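Local coordinates for conserved hypothetical protein (Enterococcus faecalis, PDB 1T62) that is of unknown function but carries an ASCH domain of the PUA-like clan, which suggests a role in binding RNA or another nucleic acid, at residues S54-K59 / Q134-M139. Numbering follows the deposited sequence.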
# COMPACT_ATOMS: atom_id res chain seq x y z
N SER B 54 19.35 4.58 0.82
CA SER B 54 20.72 4.11 0.99
C SER B 54 21.46 3.99 -0.32
O SER B 54 21.07 3.20 -1.16
CB SER B 54 20.74 2.73 1.66
OG SER B 54 22.04 2.19 1.62
N LEU B 55 22.52 4.76 -0.48
CA LEU B 55 23.30 4.70 -1.71
C LEU B 55 23.77 3.26 -1.92
O LEU B 55 24.00 2.83 -3.05
CB LEU B 55 24.52 5.61 -1.61
CG LEU B 55 25.54 5.40 -2.72
CD1 LEU B 55 24.90 5.63 -4.08
CD2 LEU B 55 26.68 6.33 -2.50
N ASP B 56 23.88 2.52 -0.83
CA ASP B 56 24.32 1.14 -0.89
C ASP B 56 23.41 0.23 -1.71
O ASP B 56 23.89 -0.53 -2.55
CB ASP B 56 24.49 0.60 0.52
CG ASP B 56 25.80 1.04 1.16
OD1 ASP B 56 25.94 0.89 2.39
OD2 ASP B 56 26.69 1.51 0.42
N ILE B 57 22.10 0.29 -1.48
CA ILE B 57 21.17 -0.55 -2.24
C ILE B 57 21.32 -0.28 -3.74
O ILE B 57 21.26 -1.20 -4.54
CB ILE B 57 19.70 -0.30 -1.84
CG1 ILE B 57 19.57 -0.24 -0.33
CG2 ILE B 57 18.82 -1.42 -2.41
CD1 ILE B 57 19.89 -1.53 0.35
N TYR B 58 21.48 0.97 -4.13
CA TYR B 58 21.65 1.28 -5.54
C TYR B 58 22.86 0.52 -6.07
O TYR B 58 22.81 -0.10 -7.13
CB TYR B 58 21.85 2.78 -5.76
CG TYR B 58 20.61 3.61 -5.51
CD1 TYR B 58 20.35 4.15 -4.26
CD2 TYR B 58 19.70 3.83 -6.53
CE1 TYR B 58 19.20 4.89 -4.02
CE2 TYR B 58 18.54 4.56 -6.30
CZ TYR B 58 18.31 5.09 -5.05
OH TYR B 58 17.17 5.83 -4.82
N LYS B 59 23.95 0.58 -5.31
CA LYS B 59 25.16 -0.11 -5.71
C LYS B 59 24.96 -1.61 -5.85
O LYS B 59 25.22 -2.17 -6.92
CB LYS B 59 26.27 0.19 -4.70
CG LYS B 59 26.79 1.60 -4.83
CD LYS B 59 27.86 1.91 -3.82
CE LYS B 59 28.67 3.10 -4.29
NZ LYS B 59 29.22 2.80 -5.65
N GLN B 134 25.66 -5.04 7.46
CA GLN B 134 25.45 -4.37 8.74
C GLN B 134 25.51 -2.86 8.58
O GLN B 134 26.44 -2.33 7.96
CB GLN B 134 26.49 -4.83 9.76
CG GLN B 134 26.46 -6.32 10.05
CD GLN B 134 27.50 -6.73 11.08
OE1 GLN B 134 27.62 -7.91 11.43
NE2 GLN B 134 28.26 -5.75 11.57
N PHE B 135 24.53 -2.18 9.14
CA PHE B 135 24.45 -0.73 9.07
C PHE B 135 25.62 -0.06 9.77
O PHE B 135 25.86 -0.30 10.95
CB PHE B 135 23.16 -0.25 9.72
CG PHE B 135 23.05 1.24 9.84
CD1 PHE B 135 22.68 2.01 8.75
CD2 PHE B 135 23.36 1.87 11.03
CE1 PHE B 135 22.61 3.41 8.85
CE2 PHE B 135 23.29 3.26 11.14
CZ PHE B 135 22.92 4.03 10.05
N TYR B 136 26.37 0.76 9.05
CA TYR B 136 27.47 1.48 9.67
C TYR B 136 27.01 2.91 9.92
O TYR B 136 26.06 3.37 9.31
CB TYR B 136 28.74 1.41 8.82
CG TYR B 136 28.53 1.58 7.34
CD1 TYR B 136 27.76 0.67 6.61
CD2 TYR B 136 29.15 2.63 6.65
CE1 TYR B 136 27.61 0.81 5.24
CE2 TYR B 136 29.00 2.78 5.29
CZ TYR B 136 28.22 1.87 4.58
OH TYR B 136 28.04 2.04 3.23
N PRO B 137 27.68 3.64 10.82
CA PRO B 137 27.34 5.02 11.19
C PRO B 137 27.40 6.10 10.11
O PRO B 137 26.71 7.12 10.20
CB PRO B 137 28.32 5.32 12.33
CG PRO B 137 28.80 3.99 12.79
CD PRO B 137 28.91 3.22 11.51
N ASP B 138 28.23 5.91 9.10
CA ASP B 138 28.35 6.94 8.09
C ASP B 138 28.06 6.44 6.68
O ASP B 138 28.70 6.87 5.72
CB ASP B 138 29.74 7.55 8.16
CG ASP B 138 30.82 6.49 8.11
OD1 ASP B 138 32.01 6.85 8.06
OD2 ASP B 138 30.48 5.29 8.12
N MET B 139 27.10 5.54 6.54
CA MET B 139 26.77 5.05 5.23
C MET B 139 26.22 6.23 4.46
O MET B 139 25.42 7.00 4.98
CB MET B 139 25.73 3.95 5.31
CG MET B 139 24.41 4.37 5.90
SD MET B 139 23.12 3.28 5.31
CE MET B 139 22.90 3.99 3.72
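Y136 sets its CG between its own backbone N and carbonyl carbon (chi1 41°), while D56 turns CG beside its backbone N and anti to its carbonyl carbon (chi1 -79°); from these starts the two side chains reach each other tip to tip. The phenol is the donor: OH of Y136 donates a hydrogen bond to OD1 of D56 at 2.5 Å, on the syn lone pair, the side facing the other carboxylate oxygen. OD2 of D56 lies farther from the same OH of Y136, at 3.2 Å. Carboxylate and ring planes are 32° apart, and OD1 sits at the ring edge near its plane. A bond from a phenol would be expected to steady the negative charge of D56, as would the N-terminal turn of its own helix.

M139 lies beside this pair. Its CB rests over one face of the Y136 ring, 3.3 Å above the plane and offset toward the rim, and its thioether carries CE toward the side chain of S54. S54 occupies the N-cap position of helix 55-60, and its OG may accept a weak bond from the backbone N of D56, a cap that is doubtful at this resolution. Close by, a backbone hydrogen bond joins L55 to L140, next to M139, while P137 O is hydrogen-bonded to Y117 OH on helix 113-128. The contact thus ties the first turn of the helix following strand 50-54 to the loop leading into the neighbouring antiparallel strand, within the mixed sheet of an ASCH domain.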